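Local coordinates for protein Hia (Haemophilus influenzae, PDB 1S7M) that mediates adhesion of the bacterium to host cells as a homotrimeric autotransporter, represented by the HiaBD1 binding-domain fragment of its longer chain, at the interface of chains A and B. Residues are numbered along the deposited sequence; one frame, centred on the assembly and turned at random. Chains: chain A/B, Hia.

Contact 1: the interface of chains A and B. Residues chain A 43-48; chain B 48-52.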
ATOM      1  N   ALA A  43      15.720 -12.977  -4.407  1.00 29.25           N
ATOM      2  CA  ALA A  43      15.408 -12.942  -5.831  1.00 30.07           C
ATOM      3  C   ALA A  43      16.541 -12.340  -6.674  1.00 30.39           C
ATOM      4  O   ALA A  43      16.343 -11.947  -7.825  1.00 29.56           O
ATOM      5  CB  ALA A  43      14.111 -12.178  -6.047  1.00 28.14           C
ATOM      6  N   GLY A  44      17.725 -12.269  -6.070  1.00 31.87           N
ATOM      7  CA  GLY A  44      18.895 -11.734  -6.739  1.00 32.98           C
ATOM      8  C   GLY A  44      18.722 -10.402  -7.442  1.00 34.12           C
ATOM      9  O   GLY A  44      19.235 -10.230  -8.546  1.00 34.77           O
ATOM     10  N   GLY A  45      18.027  -9.459  -6.808  1.00 32.99           N
ATOM     11  CA  GLY A  45      17.818  -8.156  -7.410  1.00 30.86           C
ATOM     12  C   GLY A  45      16.785  -8.186  -8.516  1.00 30.46           C
ATOM     13  O   GLY A  45      16.568  -7.197  -9.216  1.00 30.95           O
ATOM     14  N   GLN A  46      16.146  -9.331  -8.689  1.00 32.18           N
ATOM     15  CA  GLN A  46      15.121  -9.470  -9.712  1.00 32.48           C
ATOM     16  C   GLN A  46      13.733  -9.419  -9.066  1.00 32.66           C
ATOM     17  O   GLN A  46      13.600  -9.020  -7.904  1.00 31.57           O
ATOM     18  CB  GLN A  46      15.303 -10.784 -10.451  1.00 35.47           C
ATOM     19  CG  GLN A  46      16.726 -11.009 -10.937  1.00 39.79           C
ATOM     20  CD  GLN A  46      16.787 -11.247 -12.421  1.00 40.24           C
ATOM     21  OE1 GLN A  46      17.624 -12.006 -12.897  1.00 42.79           O
ATOM     22  NE2 GLN A  46      15.907 -10.594 -13.164  1.00 40.65           N
ATOM     23  N   SER A  47      12.721  -9.831  -9.820  1.00 30.41           N
ATOM     24  CA  SER A  47      11.340  -9.799  -9.363  1.00 32.26           C
ATOM     25  C   SER A  47      10.724 -11.162  -9.126  1.00 31.04           C
ATOM     26  O   SER A  47      11.274 -12.189  -9.507  1.00 31.14           O
ATOM     27  CB  SER A  47      10.462  -9.087 -10.401  1.00 32.47           C
ATOM     28  OG  SER A  47      10.903  -7.765 -10.617  1.00 34.40           O
ATOM     29  N   VAL A  48       9.562 -11.153  -8.482  1.00 29.37           N
ATOM     30  CA  VAL A  48       8.801 -12.363  -8.266  1.00 26.72           C
ATOM     31  C   VAL A  48       7.646 -12.104  -9.229  1.00 27.47           C
ATOM     32  O   VAL A  48       6.844 -11.183  -9.037  1.00 26.87           O
ATOM     33  CB  VAL A  48       8.312 -12.485  -6.806  1.00 26.87           C
ATOM     34  CG1 VAL A  48       7.231 -13.556  -6.695  1.00 22.52           C
ATOM     35  CG2 VAL A  48       9.481 -12.831  -5.908  1.00 25.30           C
TER
ATOM     36  N   VAL B  48      11.290 -12.529   1.607  1.00 21.55           N
ATOM     37  CA  VAL B  48      11.776 -12.625   0.233  1.00 21.34           C
ATOM     38  C   VAL B  48      12.558 -11.306   0.118  1.00 22.29           C
ATOM     39  O   VAL B  48      11.965 -10.225   0.098  1.00 21.97           O
ATOM     40  CB  VAL B  48      10.651 -12.615  -0.818  1.00 20.42           C
ATOM     41  CG1 VAL B  48      11.256 -12.529  -2.195  1.00 17.52           C
ATOM     42  CG2 VAL B  48       9.791 -13.862  -0.681  1.00 18.24           C
ATOM     43  N   LYS B  49      13.880 -11.408   0.072  1.00 22.08           N
ATOM     44  CA  LYS B  49      14.745 -10.232   0.002  1.00 25.96           C
ATOM     45  C   LYS B  49      15.409 -10.080  -1.355  1.00 23.90           C
ATOM     46  O   LYS B  49      15.264 -10.942  -2.204  1.00 21.73           O
ATOM     47  CB  LYS B  49      15.806 -10.318   1.103  1.00 27.68           C
ATOM     48  CG  LYS B  49      15.213 -10.158   2.507  1.00 32.96           C
ATOM     49  CD  LYS B  49      16.270 -10.441   3.568  1.00 35.78           C
ATOM     50  CE  LYS B  49      15.764 -10.150   4.974  1.00 37.85           C
ATOM     51  NZ  LYS B  49      16.810 -10.561   5.961  1.00 37.42           N
ATOM     52  N   ASN B  50      16.138  -8.981  -1.541  1.00 27.13           N
ATOM     53  CA  ASN B  50      16.804  -8.680  -2.814  1.00 25.05           C
ATOM     54  C   ASN B  50      15.788  -8.825  -3.916  1.00 24.27           C
ATOM     55  O   ASN B  50      16.007  -9.546  -4.887  1.00 26.81           O
ATOM     56  CB  ASN B  50      17.954  -9.643  -3.076  1.00 26.20           C
ATOM     57  CG  ASN B  50      18.924  -9.666  -1.949  1.00 28.42           C
ATOM     58  OD1 ASN B  50      19.257  -8.618  -1.394  1.00 30.13           O
ATOM     59  ND2 ASN B  50      19.387 -10.859  -1.578  1.00 30.82           N
ATOM     60  N   VAL B  51      14.668  -8.135  -3.766  1.00 24.21           N
ATOM     61  CA  VAL B  51      13.615  -8.217  -4.754  1.00 21.87           C
ATOM     62  C   VAL B  51      13.120  -6.820  -5.129  1.00 21.98           C
ATOM     63  O   VAL B  51      13.066  -5.921  -4.302  1.00 22.35           O
ATOM     64  CB  VAL B  51      12.448  -9.115  -4.211  1.00 22.23           C
ATOM     65  CG1 VAL B  51      11.894  -8.523  -2.901  1.00 21.38           C
ATOM     66  CG2 VAL B  51      11.341  -9.257  -5.256  1.00 20.08           C
ATOM     67  N   VAL B  52      12.802  -6.628  -6.403  1.00 24.73           N
ATOM     68  CA  VAL B  52      12.281  -5.333  -6.865  1.00 24.71           C
ATOM     69  C   VAL B  52      11.048  -5.660  -7.669  1.00 22.73           C
ATOM     70  O   VAL B  52      10.915  -6.762  -8.175  1.00 26.08           O
ATOM     71  CB  VAL B  52      13.278  -4.556  -7.821  1.00 24.40           C
ATOM     72  CG1 VAL B  52      14.584  -4.239  -7.096  1.00 25.76           C
ATOM     73  CG2 VAL B  52      13.537  -5.371  -9.060  1.00 21.98           C
TER
HETATM   74  O   HOH W   1       8.696  -8.549  -7.611  1.00 27.15           O

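Contact 2: the interface of chains A and B. Residues chain A 149-152, 161; chain B 119, 121-123.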
ATOM      1  N   VAL A 149      -9.587  29.255   2.896  1.00 27.85           N
ATOM      2  CA  VAL A 149      -9.043  27.942   3.224  1.00 28.85           C
ATOM      3  C   VAL A 149      -7.541  27.884   2.937  1.00 26.88           C
ATOM      4  O   VAL A 149      -7.120  27.997   1.786  1.00 28.21           O
ATOM      5  CB  VAL A 149      -9.774  26.838   2.405  1.00 26.29           C
ATOM      6  CG1 VAL A 149      -9.367  25.479   2.892  1.00 26.53           C
ATOM      7  CG2 VAL A 149     -11.277  27.031   2.507  1.00 27.40           C
ATOM      8  N   SER A 150      -6.742  27.690   3.985  1.00 26.78           N
ATOM      9  CA  SER A 150      -5.279  27.643   3.823  1.00 28.12           C
ATOM     10  C   SER A 150      -4.627  26.439   4.481  1.00 27.04           C
ATOM     11  O   SER A 150      -5.158  25.888   5.451  1.00 25.36           O
ATOM     12  CB  SER A 150      -4.634  28.919   4.395  1.00 25.34           C
ATOM     13  OG  SER A 150      -4.824  28.977   5.801  1.00 26.19           O
ATOM     14  N   GLY A 151      -3.459  26.061   3.960  1.00 29.03           N
ATOM     15  CA  GLY A 151      -2.730  24.917   4.500  1.00 31.39           C
ATOM     16  C   GLY A 151      -1.313  25.242   4.975  1.00 33.63           C
ATOM     17  O   GLY A 151      -0.751  26.292   4.636  1.00 32.99           O
ATOM     18  N   LYS A 152      -0.738  24.332   5.756  1.00 33.53           N
ATOM     19  CA  LYS A 152       0.612  24.497   6.293  1.00 34.29           C
ATOM     20  C   LYS A 152       1.031  23.246   7.071  1.00 32.18           C
ATOM     21  O   LYS A 152       0.266  22.737   7.878  1.00 28.94           O
ATOM     22  CB  LYS A 152       0.638  25.721   7.229  1.00 36.26           C
ATOM     23  CG  LYS A 152       1.869  25.844   8.114  1.00 39.22           C
ATOM     24  CD  LYS A 152       3.138  26.009   7.293  1.00 43.80           C
ATOM     25  CE  LYS A 152       3.541  27.475   7.152  1.00 45.95           C
ATOM     26  NZ  LYS A 152       3.852  28.077   8.479  1.00 47.19           N
ATOM     27  N   THR A 161      -6.548  25.064   7.566  1.00 28.83           N
ATOM     28  CA  THR A 161      -7.269  26.001   8.418  1.00 27.79           C
ATOM     29  C   THR A 161      -8.408  26.709   7.700  1.00 27.67           C
ATOM     30  O   THR A 161      -8.286  27.069   6.524  1.00 25.28           O
ATOM     31  CB  THR A 161      -6.295  27.042   9.029  1.00 28.36           C
ATOM     32  OG1 THR A 161      -5.420  26.376   9.937  1.00 28.28           O
ATOM     33  CG2 THR A 161      -7.053  28.112   9.802  1.00 27.14           C
TER
ATOM     34  N   ALA B 119      -4.015  23.292  -1.186  1.00 28.85           N
ATOM     35  CA  ALA B 119      -4.914  24.390  -0.908  1.00 29.50           C
ATOM     36  C   ALA B 119      -4.358  25.562  -1.734  1.00 33.37           C
ATOM     37  O   ALA B 119      -3.180  25.551  -2.122  1.00 32.88           O
ATOM     38  CB  ALA B 119      -4.903  24.705   0.581  1.00 26.93           C
ATOM     39  N   LYS B 121      -4.076  28.601  -0.686  1.00 38.83           N
ATOM     40  CA  LYS B 121      -3.477  29.545   0.235  1.00 38.48           C
ATOM     41  C   LYS B 121      -2.621  28.817   1.262  1.00 37.79           C
ATOM     42  O   LYS B 121      -2.935  27.696   1.661  1.00 36.20           O
ATOM     43  CB  LYS B 121      -4.567  30.316   0.969  1.00 39.82           C
ATOM     44  CG  LYS B 121      -5.401  31.224   0.080  1.00 41.60           C
ATOM     45  CD  LYS B 121      -6.661  31.718   0.804  1.00 43.21           C
ATOM     46  CE  LYS B 121      -7.430  32.738  -0.041  1.00 43.58           C
ATOM     47  NZ  LYS B 121      -6.665  34.030  -0.145  1.00 45.78           N
ATOM     48  N   THR B 122      -1.539  29.464   1.684  1.00 37.44           N
ATOM     49  CA  THR B 122      -0.664  28.903   2.696  1.00 35.31           C
ATOM     50  C   THR B 122      -0.939  29.706   3.954  1.00 36.32           C
ATOM     51  O   THR B 122      -0.832  30.934   3.947  1.00 38.19           O
ATOM     52  CB  THR B 122       0.815  29.040   2.311  1.00 35.26           C
ATOM     53  OG1 THR B 122       1.103  28.195   1.189  1.00 35.64           O
ATOM     54  CG2 THR B 122       1.703  28.648   3.483  1.00 32.77           C
ATOM     55  N   THR B 123      -1.309  29.019   5.027  1.00 35.58           N
ATOM     56  CA  THR B 123      -1.630  29.670   6.288  1.00 36.46           C
ATOM     57  C   THR B 123      -0.501  30.597   6.745  1.00 40.19           C
ATOM     58  O   THR B 123       0.636  30.157   6.965  1.00 39.31           O
ATOM     59  CB  THR B 123      -1.893  28.621   7.389  1.00 35.69           C
ATOM     60  OG1 THR B 123      -2.781  27.610   6.881  1.00 34.76           O
ATOM     61  CG2 THR B 123      -2.508  29.281   8.626  1.00 31.82           C
TER
HETATM   62  O   HOH W   2      -3.082  25.575   8.250  1.00 30.60           O

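Contact 1: the interface of chains A and B
A:Val48 and B:Val51 meet methyl to methyl, CG2 of the first facing CG2 of the second at 4.1 Å, with the two side chains crossing obliquely. B:Val51 holds CG2 anti to its backbone N because CG1 takes the position between N and the carbonyl carbon (chi1 59°), and this rotation puts CG2 beside both A:Val48 and the carbonyl oxygen of A:Gln46. The same A:Val48 methyl also faces CG1 of B:Val48, so one branch touches two valines of the partner, each at van der Waals distance rather than tightly wedged. On another flank of B:Val51, its CB lies 3.9 Å from the CB methyl of A:Ala43. B:Val52 turns CG1 anti to its carbonyl carbon (chi1 -61°), which leaves CG2 between that carbon and the backbone N; from there CG2 lies above the plane of the A:Gly45 carbonyl, 3.5 Å from its O.

Backbone bonds frame this apolar patch. The amide N of A:Ala43 donates to O of B:Lys49 at 3.0 Å. Beyond the turn through A:Gly44, N of A:Gly45 donates to O of B:Asn50 at 2.8 Å. In the reverse direction N of B:Val52 donates to O of A:Gln46 at 2.9 Å, and A:Gln46 pairs with B:Val51 as a parallel beta bridge.

A:Ser47 adds a polar side-chain contact. Its hydroxyl OG donates to O of B:Val52 at 2.6 Å, approaching from above the carbonyl plane. That oxygen also pairs with water 1, which lies 2.9 Å from N of A:Val48; A:Ser47 OG and the water therefore both hold B:Val52 O, and the water extends the backbone pairing by one residue.

The patch sits where the end of strand 40-43, the glycine turn and the start of strand 48-49 in chain A run against the stretch 48-52 of chain B, joining successive subunits of the trimer through the segment that follows the N-terminal strands.

Contact 2: the interface of chains A and B
A parallel strand-to-strand interface, in which A:Ser150 and A:Gly151 bridge to B:Lys121 and B:Thr122, joins neighbouring subunits of the homotrimer here. The evidence is a pair of backbone bonds about A:Gly151: its N donates to O of B:Lys121 at 2.9 Å, and its O accepts from N of B:Thr123 at 2.8 Å.

B:Thr123 carries the side-chain contact. It lies alongside A:Ser150, its hydroxyl OG1, turned anti to the carbonyl carbon (chi1 -47°), paired with the hydroxyl OG of A:Ser150 at 2.7 Å in a hydrogen bond whose direction is not settled. OG1 is also tucked against the backbone of A:Ser150, 3.2 Å from its C. A:Ser150 reaches the threonine by placing OG between its own N and carbonyl carbon (chi1 66°). Water 2 lies a short 2.5 Å from OG1 of B:Thr123 and 3.0 Å from OG1 of A:Thr161, extending the hydroxyl contact to the adjacent strand 157-164.

Carbon packing surrounds these polar groups. CB of A:Ser150 rests 3.7 Å from CB of B:Lys121, while CB of A:Lys152 lies 3.9 Å from CB of B:Thr123; the A:Lys152 chain then bends toward the partner's backbone carbonyl at B:Thr123. Within the Trp ring domain, the site ties the hairpin strand 147-154 of one subunit to strand 121-122 of the next, which likely stabilises the trimeric form of the adhesin.

Contact 1 and contact 2 lie about 42 Å apart, measured between the centres of their C-alpha atoms, and share no residue or secondary-structure element. Contact 1 draws on strands in the N-terminal part of the fragment, contact 2 on strands near its C-terminal end. Each contains parallel beta bridging between the same two chains, so the subunits are joined at well-separated levels, at least at these two patches. Since every copy in the three-chain assembly repeats these sites, both contacts would recur around the trimer. Such spacing should restrain the relative position of the subunits along the fragment, an inference from geometry alone.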